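Local atomic coordinates of L-threonine-O-3-phosphate decarboxylase (Porphyromonas gingivalis, PDB entry 3FKD), a protein that probably binds pyridoxal 5'-phosphate and, as a class I and II aminotransferase relative, probably decarboxylates L-threonine O-3-phosphate. Residues Asn119-Glu124 / Arg148-Arg153; Pro138-Gly143 / Gln167-Phe172; Gln85-Ser90 / Lys213-Arg218; Ala78-Ile83 / Phe132-Asn137. All coordinates share one frame; numbering follows the deposited sequence.

Interactions 2 and 4 are buried, whereas interactions 1 and 3 lie at the periphery, about 18 and 22 Å from the chain centre to theirs. Interactions 3 and 4 share helix 75-86: interaction 4 sets its middle against strand 132-136, interaction 3 sets its end against helix 213-220, and Phe132 touches Phe87 and Phe215 between them. Strand 132-136 then runs on into Pro138-Gly143 of interaction 2, where Tyr169 packs on Cys136. Chemistry follows place: apolar side chains in interaction 4, a water-bridged amide and phenol in interaction 2, aromatic and guanidinium groups in interaction 3, and two crowded carboxylates in interaction 1.

Interaction 1 of 4, residues Asn119-Glu124 / Arg148-Arg153; sequences NEDIGE and RTEILR
Glu150, in the first turn of helix 148-157, reaches across to an Asx turn at Asp121-Gly123, where the loop after strand 112-117 briefly coils into a 3-10 segment. Both pieces belong to the αβ-layered large domain of the aminotransferase fold, and they meet near its surface through little more than this one glutamate.

Its CB already points at the loop. CG continues the reach by standing anti to the backbone N (chi1 168°), and the chain then bends at chi2, which brings the carboxylate round to the turn. CD comes to 4.0 Å from Asp121 OD1, and the touching is left to a single oxygen, OE2. That atom lies 3.2 Å from Asp121 OD1, 3.5 Å from Gly123 CA and 4.0 Å from Ile122 CD1. Gly123 presents bare backbone here, so OE2 can settle close over its CA. Ile122 runs alongside the glutamate, pointing the other way, with only its CD1 methyl touching.

Two acceptors face each other without a bond between them, their carboxylate planes 61° apart. Such a pair of like charges would probably raise the proton affinity of one or both acids.

The aspartate is held from its own side of the contact. Tyr116 OH bonds to its backbone O, and the turn occupies its side chain: Gly123 N donates to Asp121 OD1 over 2.8 Å, reaching that oxygen from above the carboxylate plane, 62° out of it.

Interaction 2 of 4, residues Pro138-Gly143 / Gln167-Phe172; sequences PNNPDG and QSYVSF
Pro138, which follows a cis peptide bond, and Tyr169, shared by two successive type I turns (Gln167-Val170 and Tyr169-Phe172), bring their CA atoms to 6.2 Å with no backbone hydrogen bond between the segments. These are the loops that leave parallel strands 132-136 and 162-166 in the large domain of a fold type I enzyme, the first carrying an Asn-Pro-Asn-Asn-Pro sequence. In aminotransferase relatives, an asparagine and a tyrosine placed like Asn140 and Tyr169 contact the O3' oxygen of pyridoxal phosphate, so this is probably part of the cofactor pocket.

Pro138 meets the root of the tyrosine. Its CD sits 3.4 Å from Tyr169 O, and CG packs 3.9 Å from Tyr169 CB, the proline ring crossing the tyrosine side chain at a slant. Farther along the ring, Tyr169 CD2 comes to 3.6 Å from Pro138 O.

Asn140 takes over at the phenol end. With chi1 at 169° the amide swings away from the backbone N and out beside the hydroxyl, while CB rests 3.8 Å from Tyr169 CE2. Amide and ring planes are turned 67° apart. Both polar ends are tied beyond this pair as well: Tyr169 OH hydrogen-bonds to Thr23 OG1, and Asn140 OD1 takes a weak bond from Arg319.

Asn140 ND2 and Tyr169 OH are not bonded directly, being 3.6 Å apart. One water joins them, 2.7 Å from Tyr169 OH and weakly bonded to Asn140 ND2 at 2.8 Å.

Interaction 3 of 4, residues Gln85-Ser90 / Lys213-Arg218; sequences QAFRGS and KDFMKR
Aromatic contact comes first: the rings of Phe87 and Phe215 are almost parallel, 7° apart, but offset until little of one ring covers the other. The centroids are 5.2 Å apart, and the nearest atoms, CE1 of Phe87 and CE1 of Phe215, are at 3.4 Å. Phe132 meets the Phe87 ring edge-to-face and also touches Phe215.

Arg218 touches the same Phe87 ring with its aliphatic root and its guanidinium. Its CB lies 3.5 Å from Phe87 CZ. Bends at chi2 and chi3 then curl the chain back across the ring, so that Phe87 CE2 sits over one guanidinium face, toward its rim. The two planes are 42° apart, well short of a flat stack. Beside them Ala86 CB touches the backbone, 3.3 Å from Arg218 O.

Hydrogen bonding belongs to the turn itself. Phe87 O accepts Ser90 N at 2.7 Å and Ser90 OG at 2.8 Å, both from the same face of its carbonyl plane, pinning the chain just after Phe87. Nearby, Gln85 bonds to Tyr109 of the second subunit.

A type I turn, Phe87-Ser90, follows helix 75-86 and leads into strand 91-96 while leaning on helix 213-220: a helix-to-strand corner of the fold type I large domain.

Interaction 4 of 4, residues Ala78-Ile83 / Phe132-Asn137; sequences AAFYQI and FCWLCN
Ala78 O takes the N-H of Gln82 at 2.8 Å in the helix that sets Phe80 and Ile83 against Trp134, and the next bond along, Ile83 N to Ala79 O, continues the helical pattern at 3.1 Å.

The indole reaches across from the strand with its benzo end leading. A chi1 of -60° turns CG of Trp134 away from the carbonyl carbon, and the indole extends toward the helix, where its far ring atoms do the touching. CH2 lies 3.6 Å from Phe80 O, a carbonyl oxygen that meets the indole at its edge, in the ring plane. CZ3 is 4.0 Å from Phe80 CD1, while Ile83 CG2 approaches CH2 at 4.1 Å. At its other end the indole is fixed by a hydrogen bond from NE1 to Ser92 OG, so a buried polar group is satisfied and the ring's rotation is probably settled by it.

The contact lays helix 75-86 on one side of the mainly parallel sheet of the large domain. Phe80 and Ile83 also rest on Val192 of strand 189-194, Phe80 meets Tyr102 of helix 100-108 edge-to-face, and Trp134 packs on Cys106 of that helix, so the indole touches both helices, its N-H tied to strand 91-96.

Interaction 1 of 4, residues Asn119-Glu124 / Arg148-Arg153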
# COMPACT_ATOMS: atom_id res chain seq x y z
N ASN A 119 15.08 -9.93 26.28
CA ASN A 119 16.31 -9.77 27.05
C ASN A 119 16.73 -10.99 27.84
O ASN A 119 17.34 -10.91 28.90
CB ASN A 119 16.35 -8.47 27.84
CG ASN A 119 16.86 -7.31 26.97
OD1 ASN A 119 17.96 -7.38 26.39
ND2 ASN A 119 16.05 -6.25 26.86
N GLU A 120 16.39 -12.13 27.27
CA GLU A 120 16.89 -13.41 27.70
C GLU A 120 17.38 -13.98 26.39
O GLU A 120 17.04 -13.46 25.32
CB GLU A 120 15.77 -14.19 28.39
CG GLU A 120 14.99 -13.21 29.32
CD GLU A 120 14.12 -13.90 30.38
OE1 GLU A 120 14.07 -15.16 30.38
OE2 GLU A 120 13.47 -13.16 31.20
N ASP A 121 18.28 -14.94 26.44
CA ASP A 121 19.04 -15.26 25.24
C ASP A 121 18.16 -16.09 24.34
O ASP A 121 17.80 -17.21 24.68
CB ASP A 121 20.31 -16.02 25.60
CG ASP A 121 21.13 -16.38 24.39
OD1 ASP A 121 20.77 -15.96 23.27
OD2 ASP A 121 22.15 -17.09 24.55
N ILE A 122 17.82 -15.53 23.18
CA ILE A 122 16.98 -16.25 22.24
C ILE A 122 17.68 -17.50 21.70
O ILE A 122 17.02 -18.44 21.23
CB ILE A 122 16.53 -15.31 21.13
CG1 ILE A 122 17.70 -14.44 20.67
CG2 ILE A 122 15.43 -14.38 21.65
CD1 ILE A 122 18.75 -15.18 19.88
N GLY A 123 19.01 -17.52 21.80
CA GLY A 123 19.80 -18.62 21.27
C GLY A 123 19.50 -19.92 21.98
O GLY A 123 20.01 -20.98 21.63
N GLU A 124 18.61 -19.83 22.96
CA GLU A 124 18.45 -20.81 23.99
C GLU A 124 16.96 -20.94 24.31
O GLU A 124 16.56 -21.38 25.37
CB GLU A 124 19.25 -20.30 25.18
CG GLU A 124 19.34 -21.13 26.39
CD GLU A 124 19.34 -20.22 27.56
OE1 GLU A 124 18.78 -19.11 27.37
OE2 GLU A 124 19.87 -20.56 28.65
N ARG A 148 26.01 -9.81 15.19
CA ARG A 148 25.93 -10.43 13.87
C ARG A 148 26.28 -11.90 14.01
O ARG A 148 25.74 -12.74 13.30
CB ARG A 148 26.88 -9.72 12.88
CG ARG A 148 27.55 -10.64 11.88
CD ARG A 148 28.39 -9.93 10.82
NE ARG A 148 28.66 -10.90 9.76
CZ ARG A 148 27.93 -11.03 8.64
NH1 ARG A 148 26.93 -10.20 8.40
NH2 ARG A 148 28.23 -11.96 7.74
N THR A 149 27.17 -12.18 14.96
CA THR A 149 27.66 -13.53 15.27
C THR A 149 26.68 -14.41 16.03
O THR A 149 26.59 -15.61 15.78
CB THR A 149 28.95 -13.43 16.11
OG1 THR A 149 29.82 -12.46 15.53
CG2 THR A 149 29.66 -14.77 16.17
N GLU A 150 25.95 -13.83 16.97
CA GLU A 150 24.97 -14.60 17.73
C GLU A 150 23.88 -15.04 16.77
O GLU A 150 23.38 -16.17 16.83
CB GLU A 150 24.39 -13.76 18.87
CG GLU A 150 23.16 -14.37 19.52
CD GLU A 150 23.44 -15.69 20.24
OE1 GLU A 150 24.63 -16.01 20.49
OE2 GLU A 150 22.46 -16.39 20.58
N ILE A 151 23.54 -14.15 15.85
CA ILE A 151 22.55 -14.46 14.85
C ILE A 151 23.03 -15.59 13.94
O ILE A 151 22.29 -16.56 13.75
CB ILE A 151 22.13 -13.20 14.06
CG1 ILE A 151 21.31 -12.29 14.98
CG2 ILE A 151 21.30 -13.58 12.87
CD1 ILE A 151 20.73 -11.07 14.32
N LEU A 152 24.25 -15.49 13.39
CA LEU A 152 24.78 -16.57 12.53
C LEU A 152 24.73 -18.00 13.11
O LEU A 152 24.54 -18.97 12.39
CB LEU A 152 26.19 -16.25 12.03
CG LEU A 152 26.23 -14.99 11.18
CD1 LEU A 152 27.63 -14.50 10.87
CD2 LEU A 152 25.43 -15.26 9.88
N ARG A 153 24.90 -18.15 14.42
CA ARG A 153 24.86 -19.51 14.94
C ARG A 153 23.43 -19.98 15.06
O ARG A 153 23.17 -21.17 14.93
CB ARG A 153 25.67 -19.68 16.23
CG ARG A 153 25.06 -19.18 17.55
CD ARG A 153 26.20 -18.72 18.45
NE ARG A 153 27.36 -18.41 17.60
CZ ARG A 153 28.59 -18.90 17.77
NH1 ARG A 153 28.86 -19.68 18.81
NH2 ARG A 153 29.55 -18.58 16.91

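Interaction 2 of 4, residues Pro138-Gly143 / Gln167-Phe172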
# COMPACT_ATOMS: atom_id res chain seq x y z
N PRO A 138 18.75 -3.63 15.86
CA PRO A 138 18.37 -3.54 17.28
C PRO A 138 16.86 -3.47 17.42
O PRO A 138 16.20 -2.93 16.55
CB PRO A 138 18.98 -2.20 17.72
CG PRO A 138 19.09 -1.43 16.52
CD PRO A 138 19.44 -2.42 15.43
N ASN A 139 16.34 -4.01 18.51
CA ASN A 139 14.90 -4.18 18.71
C ASN A 139 14.13 -2.92 19.10
O ASN A 139 14.60 -2.13 19.88
CB ASN A 139 14.66 -5.28 19.74
CG ASN A 139 13.21 -5.70 19.84
OD1 ASN A 139 12.58 -6.06 18.84
ND2 ASN A 139 12.67 -5.66 21.04
N ASN A 140 12.94 -2.76 18.54
CA ASN A 140 11.92 -1.79 18.95
C ASN A 140 11.01 -2.53 19.95
O ASN A 140 10.43 -3.53 19.59
CB ASN A 140 11.13 -1.42 17.67
CG ASN A 140 9.85 -0.63 17.92
OD1 ASN A 140 9.71 0.09 18.91
ND2 ASN A 140 8.92 -0.75 16.99
N PRO A 141 10.86 -2.04 21.20
CA PRO A 141 11.22 -0.73 21.76
C PRO A 141 12.47 -0.78 22.64
O PRO A 141 12.93 0.26 23.06
CB PRO A 141 10.01 -0.45 22.67
CG PRO A 141 9.36 -1.82 22.95
CD PRO A 141 10.21 -2.85 22.25
N ASP A 142 12.96 -1.99 22.89
CA ASP A 142 14.03 -2.35 23.83
C ASP A 142 15.40 -1.80 23.51
O ASP A 142 16.19 -1.51 24.41
CB ASP A 142 14.24 -3.86 23.71
CG ASP A 142 13.68 -4.57 24.82
OD1 ASP A 142 13.29 -3.85 25.76
OD2 ASP A 142 13.59 -5.81 24.78
N GLY A 143 15.71 -1.81 22.22
CA GLY A 143 17.05 -1.56 21.74
C GLY A 143 17.93 -2.78 21.93
O GLY A 143 19.15 -2.67 21.87
N GLN A 167 15.07 -5.49 9.58
CA GLN A 167 16.29 -4.69 9.46
C GLN A 167 16.03 -3.19 9.42
O GLN A 167 16.87 -2.42 8.94
CB GLN A 167 17.01 -5.09 8.19
CG GLN A 167 17.35 -6.54 8.14
CD GLN A 167 18.60 -6.85 8.93
OE1 GLN A 167 18.56 -6.91 10.15
NE2 GLN A 167 19.72 -7.03 8.23
N SER A 168 14.86 -2.76 9.90
CA SER A 168 14.46 -1.38 9.80
C SER A 168 15.48 -0.44 10.40
O SER A 168 15.60 0.70 9.98
CB SER A 168 13.13 -1.13 10.50
OG SER A 168 12.05 -1.69 9.79
N TYR A 169 16.19 -0.92 11.42
CA TYR A 169 17.08 -0.11 12.26
C TYR A 169 18.52 -0.54 12.12
O TYR A 169 19.36 -0.18 12.94
CB TYR A 169 16.67 -0.23 13.73
CG TYR A 169 15.23 0.09 14.00
CD1 TYR A 169 14.77 1.41 14.04
CD2 TYR A 169 14.32 -0.93 14.22
CE1 TYR A 169 13.44 1.70 14.29
CE2 TYR A 169 12.98 -0.66 14.46
CZ TYR A 169 12.54 0.65 14.50
OH TYR A 169 11.21 0.88 14.74
N VAL A 170 18.81 -1.30 11.06
CA VAL A 170 20.14 -1.82 10.86
C VAL A 170 21.15 -0.69 10.79
O VAL A 170 22.31 -0.88 11.10
CB VAL A 170 20.22 -2.69 9.61
CG1 VAL A 170 20.71 -1.87 8.43
CG2 VAL A 170 21.15 -3.85 9.86
N SER A 171 20.72 0.51 10.43
CA SER A 171 21.64 1.64 10.42
C SER A 171 21.67 2.51 11.72
O SER A 171 22.46 3.47 11.83
CB SER A 171 21.44 2.47 9.12
OG SER A 171 20.54 3.53 9.37
N PHE A 172 20.84 2.17 12.70
CA PHE A 172 20.80 2.84 14.00
C PHE A 172 21.83 2.23 14.96
O PHE A 172 21.68 2.29 16.15
CB PHE A 172 19.41 2.71 14.66
CG PHE A 172 18.31 3.49 13.98
CD1 PHE A 172 17.27 4.02 14.72
CD2 PHE A 172 18.30 3.67 12.59
CE1 PHE A 172 16.25 4.73 14.12
CE2 PHE A 172 17.29 4.38 11.97
CZ PHE A 172 16.26 4.91 12.72
O HOH W 1 9.06 -0.71 14.18

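Interaction 3 of 4, residues Gln85-Ser90 / Lys213-Arg218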
# COMPACT_ATOMS: atom_id res chain seq x y z
N GLN A 85 1.06 -14.24 5.33
CA GLN A 85 0.12 -14.78 4.35
C GLN A 85 0.63 -16.02 3.62
O GLN A 85 -0.03 -17.10 3.63
CB GLN A 85 -0.34 -13.72 3.34
CG GLN A 85 -1.64 -14.06 2.62
CD GLN A 85 -2.03 -13.07 1.53
OE1 GLN A 85 -1.32 -12.10 1.26
NE2 GLN A 85 -3.16 -13.32 0.88
N ALA A 86 1.81 -15.88 3.01
CA ALA A 86 2.41 -16.98 2.25
C ALA A 86 2.57 -18.27 3.09
O ALA A 86 2.76 -19.35 2.53
CB ALA A 86 3.74 -16.55 1.66
N PHE A 87 2.52 -18.15 4.42
CA PHE A 87 2.77 -19.29 5.30
C PHE A 87 1.70 -19.47 6.40
O PHE A 87 2.03 -19.81 7.55
CB PHE A 87 4.20 -19.22 5.87
CG PHE A 87 5.25 -19.33 4.81
CD1 PHE A 87 5.64 -18.22 4.10
CD2 PHE A 87 5.80 -20.55 4.48
CE1 PHE A 87 6.57 -18.32 3.10
CE2 PHE A 87 6.73 -20.66 3.46
CZ PHE A 87 7.12 -19.54 2.78
N ARG A 88 0.44 -19.24 6.01
CA ARG A 88 -0.75 -19.35 6.87
C ARG A 88 -0.76 -20.53 7.84
O ARG A 88 -1.23 -20.42 8.98
CB ARG A 88 -2.03 -19.43 6.03
CG ARG A 88 -3.23 -19.97 6.79
CD ARG A 88 -4.49 -19.45 6.16
NE ARG A 88 -5.71 -19.65 6.95
CZ ARG A 88 -6.95 -19.67 6.41
NH1 ARG A 88 -7.10 -19.53 5.10
NH2 ARG A 88 -8.03 -19.84 7.17
N GLY A 89 -0.26 -21.67 7.43
CA GLY A 89 -0.18 -22.74 8.41
C GLY A 89 0.72 -22.55 9.64
O GLY A 89 0.54 -23.24 10.65
N SER A 90 1.64 -21.60 9.58
CA SER A 90 2.89 -21.74 10.32
C SER A 90 2.88 -21.49 11.84
O SER A 90 1.94 -20.91 12.39
CB SER A 90 4.02 -20.98 9.61
OG SER A 90 4.21 -21.49 8.28
N LYS A 213 15.44 -17.54 -3.39
CA LYS A 213 14.29 -17.54 -4.29
C LYS A 213 13.26 -18.69 -4.15
O LYS A 213 12.14 -18.60 -4.64
CB LYS A 213 14.73 -17.33 -5.75
CG LYS A 213 15.83 -18.24 -6.25
CD LYS A 213 16.10 -17.97 -7.73
CE LYS A 213 14.77 -18.06 -8.53
NZ LYS A 213 14.86 -17.82 -10.01
N ASP A 214 13.62 -19.76 -3.47
CA ASP A 214 12.62 -20.73 -3.08
C ASP A 214 11.61 -20.09 -2.14
O ASP A 214 10.40 -20.18 -2.35
CB ASP A 214 13.25 -21.92 -2.38
CG ASP A 214 13.58 -23.06 -3.33
OD1 ASP A 214 14.67 -23.65 -3.15
OD2 ASP A 214 12.75 -23.36 -4.24
N PHE A 215 12.09 -19.42 -1.10
CA PHE A 215 11.18 -18.76 -0.20
C PHE A 215 10.46 -17.66 -0.97
O PHE A 215 9.22 -17.61 -1.02
CB PHE A 215 11.93 -18.19 1.01
CG PHE A 215 11.08 -17.31 1.90
CD1 PHE A 215 10.44 -17.83 2.99
CD2 PHE A 215 10.93 -15.97 1.63
CE1 PHE A 215 9.68 -17.05 3.79
CE2 PHE A 215 10.16 -15.17 2.42
CZ PHE A 215 9.54 -15.72 3.52
N MSE A 216 11.24 -16.78 -1.58
CA MSE A 216 10.69 -15.66 -2.32
C MSE A 216 9.47 -15.97 -3.21
O MSE A 216 8.62 -15.10 -3.40
CB MSE A 216 11.76 -14.98 -3.15
CG MSE A 216 11.28 -13.64 -3.63
SE MSE A 216 10.92 -12.49 -2.08
CE MSE A 216 12.65 -11.69 -1.99
N LYS A 217 9.41 -17.17 -3.79
CA LYS A 217 8.31 -17.51 -4.68
C LYS A 217 7.06 -17.98 -3.93
O LYS A 217 5.95 -17.86 -4.45
CB LYS A 217 8.73 -18.51 -5.79
CG LYS A 217 9.40 -17.86 -7.03
CD LYS A 217 8.81 -18.42 -8.36
CE LYS A 217 9.84 -18.56 -9.51
NZ LYS A 217 9.62 -19.86 -10.30
N ARG A 218 7.20 -18.50 -2.71
CA ARG A 218 6.02 -18.67 -1.90
C ARG A 218 5.42 -17.30 -1.61
O ARG A 218 4.21 -17.14 -1.58
CB ARG A 218 6.28 -19.42 -0.61
CG ARG A 218 6.52 -20.89 -0.79
CD ARG A 218 5.24 -21.69 -1.08
NE ARG A 218 4.25 -21.71 0.00
CZ ARG A 218 4.35 -22.41 1.14
NH1 ARG A 218 5.42 -23.16 1.38
NH2 ARG A 218 3.38 -22.35 2.04

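Interaction 4 of 4, residues Ala78-Ile83 / Phe132-Asn137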
# COMPACT_ATOMS: atom_id res chain seq x y z
N ALA A 78 3.71 -3.92 5.27
CA ALA A 78 3.13 -4.76 4.22
C ALA A 78 3.88 -6.08 4.05
O ALA A 78 3.25 -7.14 4.00
CB ALA A 78 3.01 -4.01 2.86
N ALA A 79 5.20 -6.00 3.95
CA ALA A 79 6.05 -7.19 3.86
C ALA A 79 5.82 -8.23 4.97
O ALA A 79 5.96 -9.41 4.71
CB ALA A 79 7.51 -6.80 3.80
N PHE A 80 5.50 -7.80 6.19
CA PHE A 80 5.35 -8.72 7.33
C PHE A 80 4.10 -9.56 7.14
O PHE A 80 4.09 -10.76 7.39
CB PHE A 80 5.28 -7.97 8.67
CG PHE A 80 6.52 -7.24 8.99
CD1 PHE A 80 7.75 -7.86 8.89
CD2 PHE A 80 6.47 -5.92 9.39
CE1 PHE A 80 8.89 -7.19 9.17
CE2 PHE A 80 7.61 -5.24 9.69
CZ PHE A 80 8.81 -5.87 9.58
N TYR A 81 3.05 -8.87 6.71
CA TYR A 81 1.79 -9.44 6.34
C TYR A 81 1.87 -10.34 5.09
O TYR A 81 1.27 -11.42 5.04
CB TYR A 81 0.85 -8.27 6.09
CG TYR A 81 0.29 -7.69 7.36
CD1 TYR A 81 -0.87 -8.22 7.94
CD2 TYR A 81 0.92 -6.65 8.00
CE1 TYR A 81 -1.38 -7.70 9.11
CE2 TYR A 81 0.40 -6.11 9.15
CZ TYR A 81 -0.76 -6.65 9.70
OH TYR A 81 -1.26 -6.11 10.85
N GLN A 82 2.59 -9.90 4.05
CA GLN A 82 2.69 -10.76 2.90
C GLN A 82 3.43 -12.07 3.22
O GLN A 82 3.17 -13.10 2.60
CB GLN A 82 3.34 -10.05 1.71
CG GLN A 82 2.66 -10.41 0.38
CD GLN A 82 3.52 -10.10 -0.84
OE1 GLN A 82 3.93 -8.97 -1.06
NE2 GLN A 82 3.78 -11.12 -1.63
N ILE A 83 4.37 -12.01 4.17
CA ILE A 83 5.15 -13.18 4.59
C ILE A 83 4.28 -14.14 5.43
O ILE A 83 4.24 -15.34 5.16
CB ILE A 83 6.40 -12.76 5.42
CG1 ILE A 83 7.45 -12.04 4.54
CG2 ILE A 83 7.02 -13.95 6.14
CD1 ILE A 83 8.69 -11.64 5.34
N PHE A 132 8.94 -20.27 11.93
CA PHE A 132 9.45 -18.93 11.83
C PHE A 132 9.81 -18.40 13.18
O PHE A 132 9.16 -18.70 14.18
CB PHE A 132 8.43 -18.01 11.17
CG PHE A 132 8.14 -18.37 9.75
CD1 PHE A 132 8.98 -17.95 8.74
CD2 PHE A 132 7.06 -19.17 9.43
CE1 PHE A 132 8.72 -18.29 7.43
CE2 PHE A 132 6.80 -19.53 8.13
CZ PHE A 132 7.62 -19.09 7.13
N CYS A 133 10.88 -17.60 13.18
CA CYS A 133 11.28 -16.81 14.31
C CYS A 133 11.47 -15.35 13.86
O CYS A 133 12.20 -15.07 12.91
CB CYS A 133 12.57 -17.36 14.90
SG CYS A 133 13.14 -16.42 16.30
N TRP A 134 10.83 -14.44 14.59
CA TRP A 134 10.75 -13.04 14.20
C TRP A 134 11.60 -12.12 15.10
O TRP A 134 11.28 -11.88 16.27
CB TRP A 134 9.29 -12.59 14.19
CG TRP A 134 8.36 -13.38 13.22
CD1 TRP A 134 8.00 -14.71 13.30
CD2 TRP A 134 7.67 -12.86 12.08
NE1 TRP A 134 7.15 -15.04 12.27
CE2 TRP A 134 6.91 -13.92 11.52
CE3 TRP A 134 7.59 -11.59 11.48
CZ2 TRP A 134 6.11 -13.77 10.40
CZ3 TRP A 134 6.80 -11.43 10.35
CH2 TRP A 134 6.06 -12.53 9.82
N LEU A 135 12.70 -11.61 14.56
CA LEU A 135 13.58 -10.76 15.34
C LEU A 135 13.75 -9.39 14.72
O LEU A 135 13.45 -9.17 13.55
CB LEU A 135 14.94 -11.41 15.52
CG LEU A 135 14.74 -12.80 16.12
CD1 LEU A 135 15.96 -13.67 15.92
CD2 LEU A 135 14.35 -12.68 17.60
N CYS A 136 14.20 -8.46 15.53
CA CYS A 136 14.48 -7.14 15.01
C CYS A 136 15.70 -6.68 15.77
O CYS A 136 15.74 -6.74 16.99
CB CYS A 136 13.27 -6.22 15.16
SG CYS A 136 13.55 -4.49 14.78
N ASN A 137 16.70 -6.25 15.03
CA ASN A 137 17.98 -5.97 15.62
C ASN A 137 18.57 -4.69 15.03
O ASN A 137 18.83 -4.64 13.83
CB ASN A 137 18.89 -7.19 15.36
CG ASN A 137 20.25 -7.02 15.98
OD1 ASN A 137 20.35 -6.57 17.09
ND2 ASN A 137 21.30 -7.36 15.26